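Probable 2-dehydro-3-deoxygalactonokinase DgoK1 (Sinorhizobium meliloti, PDB 3T69) probably phosphorylates 2-dehydro-3-deoxy-D-galactonate with ATP, the second of three steps that turn D-galactonate into pyruvate and D-glyceraldehyde 3-phosphate. Local coordinates at residues L65-C70 and R106-L111; Q77-A82 and T99-V104; T202-R207 and S241-G246. All blocks are in the same frame, centred on the assembly; numbering follows the deposited sequence.

Contact 1 of 3, residues L65-C70 and R106-L111; sequences LPIIIC and RDIRIL
Ile67, Ile68 and Ile69 pair in parallel with Ile108, Arg109 and Ile110, the axes of the two short strands 4.9 Å apart and their directions differing by 18°. Four backbone bonds set this register: Ile67 N to Asp107 O (3.1 Å), Arg109 N to Ile67 O (3.0 Å), Ile69 N to Arg109 O and Leu111 N to Ile69 O. On one face of the sheet the side chains of Ile67, Ile69, Ile108 and Ile110 form an apolar patch. Ile108 CG1 lies opposite the carbonyl carbon (chi1 -51°), which leaves CG2 to fit between Ile67 CB (4.2 Å) and Ile69 CD1 (4.1 Å). Leu52 of helix 50-58 packs on Ile67 and Ile69, and Leu56 on Ile67. The other face carries Ile68, whose CD1 meets Leu111 CD2 at 3.6 Å; Leu111 CD1 also approaches Cys70 CB, and both residues lie under helix 290-305. At the strand entrance Arg106 bends at chi3 (139°) and brings NH1 to Leu65 O at 2.7 Å. That oxygen lies in the guanidinium plane and receives the N-H on a lone pair; the same nitrogen also bonds Pro62 O. Asp107 and Arg109 form a side-on salt bridge, NE to OD1 and NH2 to OD2, and Trp306 NE1 donates to OD2 as well. Strand 9-14 bonds to the other edge of 67-71. The order 30-36, 19-24, 9-14, 67-71, 108-116, with the last three parallel, is that of the RNase H-like sheet of the ASKHA superfamily, of which sugar kinases are members.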
loop_
_atom_site.group_PDB
_atom_site.type_symbol
_atom_site.label_atom_id
_atom_site.label_comp_id
_atom_site.label_asym_id
_atom_site.label_seq_id
_atom_site.Cartn_x
_atom_site.Cartn_y
_atom_site.Cartn_z
ATOM N N LEU B 65 -28.732 33.101 -3.160
ATOM C CA LEU B 65 -29.065 31.915 -2.425
ATOM C C LEU B 65 -27.789 31.602 -1.738
ATOM O O LEU B 65 -26.752 31.575 -2.391
ATOM C CB LEU B 65 -29.464 30.782 -3.367
ATOM C CG LEU B 65 -29.858 29.471 -2.678
ATOM C CD1 LEU B 65 -31.278 29.515 -2.040
ATOM C CD2 LEU B 65 -29.666 28.268 -3.647
ATOM N N PRO B 66 -27.853 31.379 -0.409
ATOM C CA PRO B 66 -26.657 31.118 0.388
ATOM C C PRO B 66 -26.160 29.712 0.077
ATOM O O PRO B 66 -26.860 28.972 -0.604
ATOM C CB PRO B 66 -27.173 31.202 1.837
ATOM C CG PRO B 66 -28.627 30.928 1.748
ATOM C CD PRO B 66 -29.097 31.150 0.357
ATOM N N ILE B 67 -24.977 29.350 0.585
ATOM C CA ILE B 67 -24.302 28.081 0.263
ATOM C C ILE B 67 -23.628 27.497 1.493
ATOM O O ILE B 67 -22.836 28.162 2.156
ATOM C CB ILE B 67 -23.229 28.265 -0.812
ATOM C CG1 ILE B 67 -23.753 29.186 -1.917
ATOM C CG2 ILE B 67 -22.783 26.946 -1.359
ATOM C CD1 ILE B 67 -23.172 28.876 -3.298
ATOM N N ILE B 68 -23.943 26.234 1.759
ATOM C CA ILE B 68 -23.360 25.489 2.839
ATOM C C ILE B 68 -22.590 24.312 2.227
ATOM O O ILE B 68 -23.118 23.566 1.396
ATOM C CB ILE B 68 -24.436 25.059 3.819
ATOM C CG1 ILE B 68 -23.836 24.424 5.072
ATOM C CG2 ILE B 68 -25.453 24.206 3.140
ATOM C CD1 ILE B 68 -22.893 25.377 5.841
ATOM N N ILE B 69 -21.320 24.203 2.611
ATOM C CA ILE B 69 -20.399 23.258 2.000
ATOM C C ILE B 69 -19.648 22.479 3.045
ATOM O O ILE B 69 -19.103 23.056 3.978
ATOM C CB ILE B 69 -19.341 23.948 1.163
ATOM C CG1 ILE B 69 -19.963 25.023 0.254
ATOM C CG2 ILE B 69 -18.585 22.911 0.409
ATOM C CD1 ILE B 69 -18.945 25.763 -0.640
ATOM N N CYS B 70 -19.616 21.164 2.879
ATOM C CA CYS B 70 -18.832 20.299 3.721
ATOM C C CYS B 70 -17.716 19.655 2.870
ATOM O O CYS B 70 -17.769 19.712 1.643
ATOM C CB CYS B 70 -19.751 19.244 4.373
ATOM S SG CYS B 70 -20.374 17.968 3.253
ATOM N N ARG B 106 -23.286 36.484 -1.773
ATOM C CA ARG B 106 -23.862 35.360 -1.031
ATOM C C ARG B 106 -23.093 34.988 0.173
ATOM O O ARG B 106 -21.876 35.228 0.246
ATOM C CB ARG B 106 -24.060 34.101 -1.861
ATOM C CG ARG B 106 -23.397 34.078 -3.212
ATOM C CD ARG B 106 -23.644 32.749 -3.807
ATOM N NE ARG B 106 -23.951 32.863 -5.225
ATOM C CZ ARG B 106 -25.144 32.593 -5.765
ATOM N NH1 ARG B 106 -26.180 32.215 -4.995
ATOM N NH2 ARG B 106 -25.286 32.694 -7.089
ATOM N N ASP B 107 -23.846 34.413 1.115
ATOM C CA ASP B 107 -23.340 33.972 2.378
ATOM C C ASP B 107 -22.908 32.524 2.210
ATOM O O ASP B 107 -23.725 31.606 2.224
ATOM C CB ASP B 107 -24.400 34.126 3.457
ATOM C CG ASP B 107 -23.919 33.655 4.822
ATOM O OD1 ASP B 107 -23.003 32.813 4.927
ATOM O OD2 ASP B 107 -24.480 34.087 5.829
ATOM N N ILE B 108 -21.609 32.338 2.028
ATOM C CA ILE B 108 -20.991 31.036 1.752
ATOM C C ILE B 108 -20.224 30.619 2.997
ATOM O O ILE B 108 -19.293 31.313 3.423
ATOM C CB ILE B 108 -19.989 31.132 0.548
ATOM C CG1 ILE B 108 -20.636 31.781 -0.661
ATOM C CG2 ILE B 108 -19.451 29.764 0.157
ATOM C CD1 ILE B 108 -19.850 31.601 -1.958
ATOM N N ARG B 109 -20.608 29.481 3.573
ATOM C CA ARG B 109 -19.871 28.877 4.679
ATOM C C ARG B 109 -19.409 27.462 4.357
ATOM O O ARG B 109 -20.118 26.708 3.668
ATOM C CB ARG B 109 -20.755 28.796 5.914
ATOM C CG ARG B 109 -21.708 29.944 6.065
ATOM C CD ARG B 109 -21.262 30.845 7.174
ATOM N NE ARG B 109 -22.102 32.026 7.328
ATOM C CZ ARG B 109 -22.765 32.321 8.436
ATOM N NH1 ARG B 109 -22.708 31.521 9.488
ATOM N NH2 ARG B 109 -23.486 33.417 8.490
ATOM N N ILE B 110 -18.264 27.086 4.922
ATOM C CA ILE B 110 -17.754 25.712 4.937
ATOM C C ILE B 110 -17.676 25.172 6.363
ATOM O O ILE B 110 -17.125 25.834 7.241
ATOM C CB ILE B 110 -16.325 25.604 4.424
ATOM C CG1 ILE B 110 -16.163 26.367 3.129
ATOM C CG2 ILE B 110 -15.948 24.135 4.265
ATOM C CD1 ILE B 110 -15.052 25.817 2.240
ATOM N N LEU B 111 -18.182 23.951 6.555
ATOM C CA LEU B 111 -18.124 23.221 7.834
ATOM C C LEU B 111 -16.732 22.671 8.249
ATOM O O LEU B 111 -15.978 22.118 7.470
ATOM C CB LEU B 111 -19.164 22.074 7.827
ATOM C CG LEU B 111 -20.598 22.489 7.396
ATOM C CD1 LEU B 111 -21.582 21.322 7.243
ATOM C CD2 LEU B 111 -21.175 23.502 8.366
#

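Contact 2 of 3, residues Q77-A82 and T99-V104; sequences QGWKEA and TAIPDV. With SO4 (sulfate ion), chain F.
Trp79 and Ile101 make the apolar half of this contact: Ile101 CD1 sits over one face of the indole, 21° off the normal of the six-membered ring, in a CH-pi arrangement. The modelled carbon separations there are too short to be trusted, so the evidence is the placement and not the gap. Ile101 CG2 adds a second touch farther out on the ring, 3.6 Å from Trp79 CZ2. Phe48 stacks on the indole and His49 meets it edge-to-face, so replacing Trp79 with an alanine would probably strip Ile101 CD1 of its flat support and leave both neighbouring rings without their partner. Looser van der Waals touches tie Thr99 to the other segment, its OG1 3.7 Å from Ala82 CA and its CG2 3.9 Å from Glu81 O.

The polar part rests on Lys80, whose chain runs fully extended (chi1 -170°) and carries NZ to a 3.1 Å hydrogen bond with Ala100 O, nearly in line with the carbonyl. Ala100 N donates to sulfate O4 at 3.0 Å and only weakly to O1.

Thr99 and Ile101 bond through their backbones to strand 108-116, whereas Ala100 offers its N-H to the sulfate and its carbonyl to Lys80. The chemistry therefore implies that strand 99-101 is tied to the 77-82 loop by two different means, an aromatic face under Ile101 and an ammonium group at Ala100 O, with the sulfate, probably from the crystallisation liquor, accepting an outward backbone N-H.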
loop_
_atom_site.group_PDB
_atom_site.type_symbol
_atom_site.label_atom_id
_atom_site.label_comp_id
_atom_site.label_asym_id
_atom_site.label_seq_id
_atom_site.Cartn_x
_atom_site.Cartn_y
_atom_site.Cartn_z
ATOM N N GLN B 77 -5.181 22.594 1.564
ATOM C CA GLN B 77 -4.829 22.555 0.126
ATOM C C GLN B 77 -6.103 22.742 -0.693
ATOM O O GLN B 77 -6.249 22.172 -1.803
ATOM C CB GLN B 77 -4.218 21.195 -0.247
ATOM C CG GLN B 77 -3.587 20.401 0.913
ATOM C CD GLN B 77 -4.633 19.622 1.812
ATOM O OE1 GLN B 77 -5.191 18.559 1.411
ATOM N NE2 GLN B 77 -4.857 20.140 3.038
ATOM N N GLY B 78 -7.034 23.513 -0.120
ATOM C CA GLY B 78 -8.357 23.649 -0.665
ATOM C C GLY B 78 -8.756 25.090 -0.762
ATOM O O GLY B 78 -7.909 25.972 -0.853
ATOM N N TRP B 79 -10.062 25.329 -0.731
ATOM C CA TRP B 79 -10.577 26.679 -0.838
ATOM C C TRP B 79 -10.144 27.616 0.283
ATOM O O TRP B 79 -9.564 28.656 0.023
ATOM C CB TRP B 79 -12.095 26.694 -0.944
ATOM C CG TRP B 79 -12.610 27.967 -1.623
ATOM C CD1 TRP B 79 -11.883 29.092 -1.937
ATOM C CD2 TRP B 79 -13.962 28.230 -2.056
ATOM N NE1 TRP B 79 -12.692 30.013 -2.554
ATOM C CE2 TRP B 79 -13.969 29.516 -2.640
ATOM C CE3 TRP B 79 -15.165 27.498 -2.009
ATOM C CZ2 TRP B 79 -15.124 30.097 -3.144
ATOM C CZ3 TRP B 79 -16.309 28.075 -2.540
ATOM C CH2 TRP B 79 -16.279 29.359 -3.101
ATOM N N LYS B 80 -10.479 27.263 1.513
ATOM C CA LYS B 80 -10.075 28.023 2.675
ATOM C C LYS B 80 -10.073 27.074 3.852
ATOM O O LYS B 80 -10.972 26.252 3.971
ATOM C CB LYS B 80 -11.028 29.174 2.933
ATOM C CG LYS B 80 -10.506 30.115 3.977
ATOM C CD LYS B 80 -11.313 31.363 4.021
ATOM C CE LYS B 80 -10.962 32.167 5.240
ATOM N NZ LYS B 80 -12.037 33.153 5.440
ATOM N N GLU B 81 -9.048 27.146 4.695
ATOM C CA GLU B 81 -8.947 26.218 5.805
ATOM C C GLU B 81 -10.164 26.419 6.743
ATOM O O GLU B 81 -10.353 27.488 7.315
ATOM C CB GLU B 81 -7.577 26.353 6.520
ATOM C CG GLU B 81 -7.565 25.860 7.979
ATOM C CD GLU B 81 -6.229 25.240 8.463
ATOM O OE1 GLU B 81 -6.250 24.696 9.612
ATOM O OE2 GLU B 81 -5.195 25.283 7.717
ATOM N N ALA B 82 -11.018 25.411 6.838
ATOM C CA ALA B 82 -12.096 25.392 7.841
ATOM C C ALA B 82 -11.434 24.778 9.063
ATOM O O ALA B 82 -10.314 24.334 8.993
ATOM C CB ALA B 82 -13.251 24.538 7.337
ATOM N N THR B 99 -17.011 28.299 8.623
ATOM C CA THR B 99 -16.057 29.328 8.229
ATOM C C THR B 99 -16.554 30.032 6.962
ATOM O O THR B 99 -16.879 29.388 5.992
ATOM C CB THR B 99 -14.634 28.669 7.988
ATOM O OG1 THR B 99 -14.078 28.189 9.219
ATOM C CG2 THR B 99 -13.669 29.593 7.304
ATOM N N ALA B 100 -16.582 31.363 6.960
ATOM C CA ALA B 100 -17.109 32.086 5.804
ATOM C C ALA B 100 -16.084 32.101 4.676
ATOM O O ALA B 100 -14.884 32.121 4.924
ATOM C CB ALA B 100 -17.495 33.505 6.187
ATOM N N ILE B 101 -16.586 32.081 3.449
ATOM C CA ILE B 101 -15.844 32.530 2.277
ATOM C C ILE B 101 -16.371 33.911 1.902
ATOM O O ILE B 101 -17.569 34.077 1.665
ATOM C CB ILE B 101 -15.963 31.522 1.107
ATOM C CG1 ILE B 101 -15.483 30.167 1.620
ATOM C CG2 ILE B 101 -15.235 32.039 -0.153
ATOM C CD1 ILE B 101 -14.937 29.305 0.630
ATOM N N PRO B 102 -15.487 34.924 1.923
ATOM C CA PRO B 102 -15.979 36.279 1.693
ATOM C C PRO B 102 -16.679 36.368 0.334
ATOM O O PRO B 102 -16.185 35.841 -0.648
ATOM C CB PRO B 102 -14.686 37.132 1.721
ATOM C CG PRO B 102 -13.718 36.339 2.510
ATOM C CD PRO B 102 -14.021 34.904 2.147
ATOM N N ASP B 103 -17.844 36.989 0.306
ATOM C CA ASP B 103 -18.546 37.252 -0.953
ATOM C C ASP B 103 -19.645 38.282 -0.674
ATOM O O ASP B 103 -20.375 38.170 0.311
ATOM C CB ASP B 103 -19.109 35.954 -1.576
ATOM C CG ASP B 103 -19.649 36.160 -3.009
ATOM O OD1 ASP B 103 -19.417 37.236 -3.599
ATOM O OD2 ASP B 103 -20.319 35.257 -3.550
ATOM N N VAL B 104 -19.734 39.313 -1.498
ATOM C CA VAL B 104 -20.739 40.340 -1.252
ATOM C C VAL B 104 -22.148 39.820 -1.671
ATOM O O VAL B 104 -23.158 40.120 -1.027
ATOM C CB VAL B 104 -20.337 41.709 -1.901
ATOM C CG1 VAL B 104 -19.829 41.533 -3.369
ATOM C CG2 VAL B 104 -21.480 42.714 -1.855
HETATM S S SO4 F . -15.310 33.524 9.853
HETATM O O1 SO4 F . -14.614 33.651 8.576
HETATM O O2 SO4 F . -14.373 33.112 10.861
HETATM O O3 SO4 F . -15.992 34.730 10.254
HETATM O O4 SO4 F . -16.399 32.558 9.726
#

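Contact 3 of 3, residues T202-R207 and S241-G246; sequences TDAVSR and SGTLIG
Ala204 CB packs against the backbone of Gly242, 3.6 Å from its CA and equally near its carbonyl carbon, and Thr243 OG1 borders the same methyl at 4.1 Å. The hydroxyl is hydrogen-bonded to Gln239 O in its own helix; its touch on the methyl is packing. The next residue, Val205, reaches both glycines. Its CG1, anti to the backbone N (chi1 174°), reaches Gly246 CA at 3.9 Å, whereas CG2, on the side of the backbone N, drops to 3.4 Å from Gly242 O.

Backbone also meets backbone here. Val205 CA approaches Gly242 O at 3.3 Å, with an angle of 132° at the hydrogen, and Gly246 CA approaches Val205 O at 3.6 Å; both are CA-H...O contacts. The valine thus gives a CA-H to one glycine and accepts one from the other through its carbonyl. Gly242 O is at the same time the acceptor for Gly246 N within the helix.

The two glycines, four positions apart, form a GxxxG pattern on the face turned to helix 202-207. A first side-chain carbon modelled on Gly242 would fall 2.4 Å from Ala204 CB, and one on Gly246 would collide with Val205 O. Their lack of side chains is consistent with the segment axes coming within 6.9 Å while crossing at -33°, both running in the same general direction.

The pair belongs to the helical part of the chain. Helix 215-228 lies beside it, with Leu218 and Leu219 touching Thr243, while helix 268-280 borders it through Ser280 on Thr202 and through Tyr274 and Ala277 on Ile245; Gln281, just past that helix, packs on Val205.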
loop_
_atom_site.group_PDB
_atom_site.type_symbol
_atom_site.label_atom_id
_atom_site.label_comp_id
_atom_site.label_asym_id
_atom_site.label_seq_id
_atom_site.Cartn_x
_atom_site.Cartn_y
_atom_site.Cartn_z
ATOM N N THR B 202 -14.460 -12.917 -0.993
ATOM C CA THR B 202 -14.619 -13.215 0.440
ATOM C C THR B 202 -13.534 -14.126 0.988
ATOM O O THR B 202 -13.312 -14.148 2.211
ATOM C CB THR B 202 -16.014 -13.815 0.814
ATOM O OG1 THR B 202 -16.244 -15.045 0.095
ATOM C CG2 THR B 202 -17.112 -12.816 0.528
ATOM N N ASP B 203 -12.890 -14.914 0.115
ATOM C CA ASP B 203 -11.707 -15.678 0.543
ATOM C C ASP B 203 -10.606 -14.706 1.004
ATOM O O ASP B 203 -10.082 -14.867 2.117
ATOM C CB ASP B 203 -11.145 -16.595 -0.563
ATOM C CG ASP B 203 -12.059 -17.782 -0.905
ATOM O OD1 ASP B 203 -12.940 -18.141 -0.068
ATOM O OD2 ASP B 203 -11.862 -18.348 -2.035
ATOM N N ALA B 204 -10.300 -13.707 0.155
ATOM C CA ALA B 204 -9.311 -12.660 0.423
ATOM C C ALA B 204 -9.574 -11.976 1.758
ATOM O O ALA B 204 -8.670 -11.895 2.624
ATOM C CB ALA B 204 -9.300 -11.658 -0.677
ATOM N N VAL B 205 -10.824 -11.546 1.942
ATOM C CA VAL B 205 -11.280 -10.897 3.177
ATOM C C VAL B 205 -11.130 -11.792 4.375
ATOM O O VAL B 205 -10.785 -11.336 5.460
ATOM C CB VAL B 205 -12.787 -10.449 3.089
ATOM C CG1 VAL B 205 -13.277 -9.910 4.408
ATOM C CG2 VAL B 205 -13.003 -9.443 1.981
ATOM N N SER B 206 -11.410 -13.066 4.212
ATOM C CA SER B 206 -11.305 -13.940 5.363
ATOM C C SER B 206 -9.827 -14.267 5.690
ATOM O O SER B 206 -9.398 -14.127 6.837
ATOM C CB SER B 206 -12.168 -15.203 5.169
ATOM O OG SER B 206 -13.529 -14.849 4.880
ATOM N N ARG B 207 -9.025 -14.665 4.707
ATOM C CA ARG B 207 -7.659 -15.042 5.082
ATOM C C ARG B 207 -6.903 -13.841 5.632
ATOM O O ARG B 207 -6.118 -13.980 6.579
ATOM C CB ARG B 207 -6.875 -15.814 3.996
ATOM C CG ARG B 207 -7.027 -15.318 2.554
ATOM C CD ARG B 207 -6.343 -16.284 1.600
ATOM N NE ARG B 207 -5.158 -16.927 2.207
ATOM C CZ ARG B 207 -4.264 -17.644 1.526
ATOM N NH1 ARG B 207 -4.385 -17.796 0.210
ATOM N NH2 ARG B 207 -3.237 -18.195 2.149
ATOM N N SER B 241 -8.834 -6.294 -3.617
ATOM C CA SER B 241 -9.769 -5.516 -2.865
ATOM C C SER B 241 -10.036 -6.239 -1.567
ATOM O O SER B 241 -10.012 -5.635 -0.478
ATOM C CB SER B 241 -11.054 -5.342 -3.639
ATOM O OG SER B 241 -11.959 -4.603 -2.835
ATOM N N GLY B 242 -10.231 -7.546 -1.671
ATOM C CA GLY B 242 -10.554 -8.317 -0.532
ATOM C C GLY B 242 -9.511 -8.260 0.538
ATOM O O GLY B 242 -9.856 -8.230 1.749
ATOM N N THR B 243 -8.233 -8.249 0.132
ATOM C CA THR B 243 -7.130 -8.274 1.112
ATOM C C THR B 243 -7.126 -7.013 1.949
ATOM O O THR B 243 -7.072 -7.043 3.217
ATOM C CB THR B 243 -5.723 -8.449 0.425
ATOM O OG1 THR B 243 -5.684 -9.691 -0.315
ATOM C CG2 THR B 243 -4.624 -8.424 1.465
ATOM N N LEU B 244 -7.181 -5.903 1.226
ATOM C CA LEU B 244 -7.189 -4.581 1.825
ATOM C C LEU B 244 -8.345 -4.455 2.792
ATOM O O LEU B 244 -8.164 -3.992 3.941
ATOM C CB LEU B 244 -7.329 -3.535 0.739
ATOM C CG LEU B 244 -6.079 -3.418 -0.114
ATOM C CD1 LEU B 244 -6.282 -2.319 -1.114
ATOM C CD2 LEU B 244 -4.770 -3.189 0.778
ATOM N N ILE B 245 -9.531 -4.891 2.334
ATOM C CA ILE B 245 -10.703 -4.766 3.144
ATOM C C ILE B 245 -10.634 -5.721 4.347
ATOM O O ILE B 245 -11.003 -5.352 5.501
ATOM C CB ILE B 245 -12.025 -4.887 2.329
ATOM C CG1 ILE B 245 -12.206 -3.664 1.449
ATOM C CG2 ILE B 245 -13.209 -4.913 3.296
ATOM C CD1 ILE B 245 -13.035 -3.868 0.206
ATOM N N GLY B 246 -10.134 -6.932 4.123
ATOM C CA GLY B 246 -10.045 -7.850 5.242
ATOM C C GLY B 246 -9.192 -7.241 6.323
ATOM O O GLY B 246 -9.451 -7.398 7.524
#

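How the contacts relate
Following the chain from the N terminus, residues 65-70 come first and are rejoined by 106-111, so contact 1 closes a loop of 35 residues and joins strands 67-71 and 108-116. Contact 2 opens and closes within that loop, 77-82 meeting 99-104, and is therefore nested; it ties the 77-82 loop to strand 99-101. The two contacts touch, because strand 99-101 is the antiparallel neighbour of 108-116 in the same sheet. Contact 3 follows in series, joining helices 199-210 and 233-252 on the opposite side of the chain's centre, its centre about 40 Å from those of the others. None of the three cross.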